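Local coordinates for protein glutathione S-transferase (Natrialba magadii ATCC 43099, PDB 6GZF) that is a Xi-class glutathione transferase that probably acts as a glutathionyl-hydroquinone reductase, at residues N270-Q280 with L316-R324. Residues are numbered along the deposited sequence; the frame is centred on the assembly and turned at random.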
loop_
_atom_site.group_PDB
_atom_site.type_symbol
_atom_site.label_atom_id
_atom_site.label_comp_id
_atom_site.label_asym_id
_atom_site.label_seq_id
_atom_site.Cartn_x
_atom_site.Cartn_y
_atom_site.Cartn_z
ATOM N N ASN A 270 -10.350 15.467 -12.153
ATOM C CA ASN A 270 -11.737 15.832 -11.895
ATOM C C ASN A 270 -12.372 15.116 -10.703
ATOM O O ASN A 270 -13.284 15.652 -10.077
ATOM C CB ASN A 270 -12.576 15.579 -13.149
ATOM C CG ASN A 270 -12.031 16.301 -14.368
ATOM O OD1 ASN A 270 -11.899 15.716 -15.443
ATOM N ND2 ASN A 270 -11.708 17.577 -14.203
ATOM N N LEU A 271 -11.897 13.916 -10.389
ATOM C CA LEU A 271 -12.461 13.144 -9.283
ATOM C C LEU A 271 -12.108 13.742 -7.924
ATOM O O LEU A 271 -12.910 13.701 -6.991
ATOM C CB LEU A 271 -11.990 11.689 -9.346
ATOM C CG LEU A 271 -12.537 10.834 -10.488
ATOM C CD1 LEU A 271 -11.902 9.451 -10.472
ATOM C CD2 LEU A 271 -14.052 10.729 -10.399
ATOM N N TRP A 272 -10.904 14.294 -7.817
ATOM C CA TRP A 272 -10.443 14.890 -6.564
ATOM C C TRP A 272 -11.172 16.192 -6.205
ATOM O O TRP A 272 -11.553 16.374 -5.050
ATOM C CB TRP A 272 -8.928 15.119 -6.617
ATOM C CG TRP A 272 -8.352 15.849 -5.426
ATOM C CD1 TRP A 272 -7.481 16.900 -5.461
ATOM C CD2 TRP A 272 -8.593 15.577 -4.036
ATOM N NE1 TRP A 272 -7.168 17.301 -4.186
ATOM C CE2 TRP A 272 -7.837 16.507 -3.293
ATOM C CE3 TRP A 272 -9.374 14.641 -3.347
ATOM C CZ2 TRP A 272 -7.842 16.531 -1.900
ATOM C CZ3 TRP A 272 -9.376 14.668 -1.963
ATOM C CH2 TRP A 272 -8.614 15.606 -1.255
ATOM N N PRO A 273 -11.366 17.110 -7.176
ATOM C CA PRO A 273 -12.202 18.263 -6.819
ATOM C C PRO A 273 -13.653 17.850 -6.582
ATOM O O PRO A 273 -14.363 18.484 -5.803
ATOM C CB PRO A 273 -12.087 19.180 -8.042
ATOM C CG PRO A 273 -10.849 18.737 -8.746
ATOM C CD PRO A 273 -10.770 17.266 -8.516
ATOM N N TYR A 274 -14.076 16.791 -7.266
ATOM C CA TYR A 274 -15.406 16.222 -7.086
ATOM C C TYR A 274 -15.584 15.708 -5.662
ATOM O O TYR A 274 -16.614 15.942 -5.032
ATOM C CB TYR A 274 -15.629 15.097 -8.102
ATOM C CG TYR A 274 -16.868 14.258 -7.888
ATOM C CD1 TYR A 274 -18.118 14.713 -8.287
ATOM C CD2 TYR A 274 -16.782 12.994 -7.317
ATOM C CE1 TYR A 274 -19.250 13.940 -8.105
ATOM C CE2 TYR A 274 -17.906 12.216 -7.132
ATOM C CZ TYR A 274 -19.137 12.693 -7.527
ATOM O OH TYR A 274 -20.259 11.919 -7.341
ATOM N N LEU A 275 -14.567 15.013 -5.162
ATOM C CA LEU A 275 -14.582 14.485 -3.802
ATOM C C LEU A 275 -14.571 15.614 -2.776
ATOM O O LEU A 275 -15.232 15.530 -1.740
ATOM C CB LEU A 275 -13.390 13.552 -3.581
ATOM C CG LEU A 275 -13.202 12.975 -2.176
ATOM C CD1 LEU A 275 -14.420 12.173 -1.755
ATOM C CD2 LEU A 275 -11.948 12.117 -2.120
ATOM N N ARG A 276 -13.816 16.668 -3.067
ATOM C CA ARG A 276 -13.788 17.844 -2.207
ATOM C C ARG A 276 -15.128 18.571 -2.252
ATOM O O ARG A 276 -15.570 19.137 -1.253
ATOM C CB ARG A 276 -12.655 18.790 -2.613
ATOM C CG ARG A 276 -11.298 18.410 -2.040
ATOM C CD ARG A 276 -10.210 19.388 -2.463
ATOM N NE ARG A 276 -9.799 19.194 -3.851
ATOM C CZ ARG A 276 -9.744 20.163 -4.759
ATOM N NH1 ARG A 276 -10.077 21.404 -4.431
ATOM N NH2 ARG A 276 -9.354 19.891 -5.997
ATOM N N ASP A 277 -15.774 18.545 -3.412
ATOM C CA ASP A 277 -17.072 19.188 -3.579
ATOM C C ASP A 277 -18.148 18.462 -2.774
ATOM O O ASP A 277 -19.085 19.084 -2.274
ATOM C CB ASP A 277 -17.456 19.239 -5.058
ATOM C CG ASP A 277 -18.640 20.150 -5.323
ATOM O OD1 ASP A 277 -18.989 20.951 -4.431
ATOM O OD2 ASP A 277 -19.219 20.066 -6.427
ATOM N N LEU A 278 -18.005 17.146 -2.648
ATOM C CA LEU A 278 -18.962 16.343 -1.892
ATOM C C LEU A 278 -18.713 16.443 -0.391
ATOM O O LEU A 278 -19.651 16.583 0.393
ATOM C CB LEU A 278 -18.901 14.879 -2.326
ATOM C CG LEU A 278 -19.241 14.572 -3.784
ATOM C CD1 LEU A 278 -19.240 13.072 -4.021
ATOM C CD2 LEU A 278 -20.578 15.178 -4.159
ATOM N N TYR A 279 -17.443 16.365 -0.005
ATOM C CA TYR A 279 -17.043 16.442 1.397
ATOM C C TYR A 279 -17.514 17.743 2.040
ATOM O O TYR A 279 -17.875 17.770 3.219
ATOM C CB TYR A 279 -15.520 16.313 1.516
ATOM C CG TYR A 279 -14.990 16.242 2.935
ATOM C CD1 TYR A 279 -14.738 17.398 3.665
ATOM C CD2 TYR A 279 -14.721 15.018 3.536
ATOM C CE1 TYR A 279 -14.246 17.337 4.956
ATOM C CE2 TYR A 279 -14.228 14.947 4.828
ATOM C CZ TYR A 279 -13.993 16.109 5.532
ATOM O OH TYR A 279 -13.503 16.042 6.816
ATOM N N GLN A 280 -17.518 18.816 1.257
ATOM C CA GLN A 280 -17.845 20.141 1.769
ATOM C C GLN A 280 -19.332 20.463 1.661
ATOM O O GLN A 280 -19.771 21.529 2.093
ATOM C CB GLN A 280 -17.023 21.201 1.035
ATOM C CG GLN A 280 -15.523 21.048 1.238
ATOM C CD GLN A 280 -14.715 21.919 0.299
ATOM O OE1 GLN A 280 -15.245 22.841 -0.320
ATOM N NE2 GLN A 280 -13.423 21.628 0.185
ATOM N N LEU A 316 -4.367 14.881 3.364
ATOM C CA LEU A 316 -5.417 15.271 2.430
ATOM C C LEU A 316 -6.191 16.497 2.897
ATOM O O LEU A 316 -6.847 16.472 3.939
ATOM C CB LEU A 316 -6.382 14.106 2.207
ATOM C CG LEU A 316 -5.874 12.983 1.301
ATOM C CD1 LEU A 316 -6.883 11.848 1.240
ATOM C CD2 LEU A 316 -5.577 13.516 -0.090
ATOM N N ASP A 317 -6.116 17.567 2.113
ATOM C CA ASP A 317 -6.866 18.779 2.405
ATOM C C ASP A 317 -8.237 18.720 1.744
ATOM O O ASP A 317 -8.437 19.271 0.662
ATOM C CB ASP A 317 -6.099 20.016 1.937
ATOM C CG ASP A 317 -6.631 21.300 2.546
ATOM O OD1 ASP A 317 -7.318 21.227 3.587
ATOM O OD2 ASP A 317 -6.359 22.382 1.985
ATOM N N PHE A 318 -9.174 18.038 2.395
ATOM C CA PHE A 318 -10.540 17.941 1.897
ATOM C C PHE A 318 -11.193 19.316 1.832
ATOM O O PHE A 318 -12.068 19.564 1.001
ATOM C CB PHE A 318 -11.376 17.015 2.784
ATOM C CG PHE A 318 -11.049 15.557 2.628
ATOM C CD1 PHE A 318 -11.314 14.897 1.439
ATOM C CD2 PHE A 318 -10.491 14.843 3.676
ATOM C CE1 PHE A 318 -11.021 13.553 1.296
ATOM C CE2 PHE A 318 -10.195 13.499 3.539
ATOM C CZ PHE A 318 -10.460 12.853 2.348
ATOM N N GLU A 319 -10.757 20.208 2.715
ATOM C CA GLU A 319 -11.340 21.540 2.814
ATOM C C GLU A 319 -10.715 22.517 1.821
ATOM O O GLU A 319 -10.972 23.720 1.879
ATOM C CB GLU A 319 -11.192 22.077 4.240
ATOM C CG GLU A 319 -11.700 21.128 5.319
ATOM C CD GLU A 319 -13.203 21.211 5.527
ATOM O OE1 GLU A 319 -13.909 21.742 4.644
ATOM O OE2 GLU A 319 -13.679 20.741 6.582
ATOM N N ALA A 320 -9.890 21.999 0.915
ATOM C CA ALA A 320 -9.283 22.826 -0.122
ATOM C C ALA A 320 -10.333 23.252 -1.145
ATOM O O ALA A 320 -11.166 22.444 -1.555
ATOM C CB ALA A 320 -8.143 22.084 -0.804
ATOM N N PRO A 321 -10.296 24.530 -1.550
ATOM C CA PRO A 321 -11.270 25.118 -2.477
ATOM C C PRO A 321 -11.352 24.405 -3.826
ATOM O O PRO A 321 -10.354 23.877 -4.317
ATOM C CB PRO A 321 -10.754 26.548 -2.663
ATOM C CG PRO A 321 -9.990 26.833 -1.422
ATOM C CD PRO A 321 -9.336 25.533 -1.057
ATOM N N HIS A 322 -12.546 24.398 -4.406
ATOM C CA HIS A 322 -12.754 23.872 -5.748
ATOM C C HIS A 322 -13.393 24.947 -6.620
ATOM O O HIS A 322 -13.579 26.082 -6.180
ATOM C CB HIS A 322 -13.628 22.617 -5.714
ATOM C CG HIS A 322 -14.979 22.835 -5.107
ATOM N ND1 HIS A 322 -16.016 23.430 -5.792
ATOM C CD2 HIS A 322 -15.461 22.538 -3.877
ATOM C CE1 HIS A 322 -17.079 23.491 -5.011
ATOM N NE2 HIS A 322 -16.770 22.957 -3.844
ATOM N N SER A 323 -13.727 24.592 -7.855
ATOM C CA SER A 323 -14.360 25.531 -8.773
ATOM C C SER A 323 -15.443 24.839 -9.590
ATOM O O SER A 323 -15.766 25.262 -10.699
ATOM C CB SER A 323 -13.320 26.160 -9.703
ATOM O OG SER A 323 -12.211 26.648 -8.969
ATOM N N ARG A 324 -16.005 23.775 -9.028
ATOM C CA ARG A 324 -16.991 22.973 -9.740
ATOM C C ARG A 324 -18.404 23.515 -9.554
ATOM O O ARG A 324 -19.371 22.919 -10.024
ATOM C CB ARG A 324 -16.913 21.515 -9.288
ATOM C CG ARG A 324 -15.573 20.866 -9.595
ATOM C CD ARG A 324 -15.545 19.406 -9.188
ATOM N NE ARG A 324 -16.487 18.606 -9.964
ATOM C CZ ARG A 324 -16.219 18.083 -11.156
ATOM N NH1 ARG A 324 -15.033 18.281 -11.716
ATOM N NH2 ARG A 324 -17.135 17.366 -11.792
HETATM O O HOH W 1 -18.383 18.041 -8.193
#
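The carbonyl oxygen of A320 is gripped by R276 NH1 of helix 271-279 at 3.2 Å and by NE2 of Q280, just past its C-terminal end, at 3.0 Å; they reach it from opposite faces of its carbonyl plane. The R276 bond is nearly straight (169° at the hydrogen), and the oxygen lies in the guanidinium plane. Q280 NE2 also donates to F318 O (2.6 Å), here in the carbonyl plane on a lone pair; both acceptors lie close to the amide plane, which fixes its rotation. F318, in the type I turn D317-A320, packs on Y279: its CB sits 3.5 Å from the centroid of the Y279 ring, and the two rings form an offset stack, planes 12° apart. With CG anti to the backbone N (chi1 -174°), the Y279 ring is carried alongside F318. The F318 edge meets L275 CD2, while W272 completes the aromatic cluster obliquely. D277 CB lies over the H322 ring face, and one water links D277 OD2 (2.8 Å) to R324 NE (2.7 Å). D277 also forms a salt bridge with R229, and R324 NH2 donates hydrogen bonds to L225 O and R229 O. The loop after helix 290-299 lies along helix 271-279 in the helical C-terminal domain, with L275 on helix 238-247.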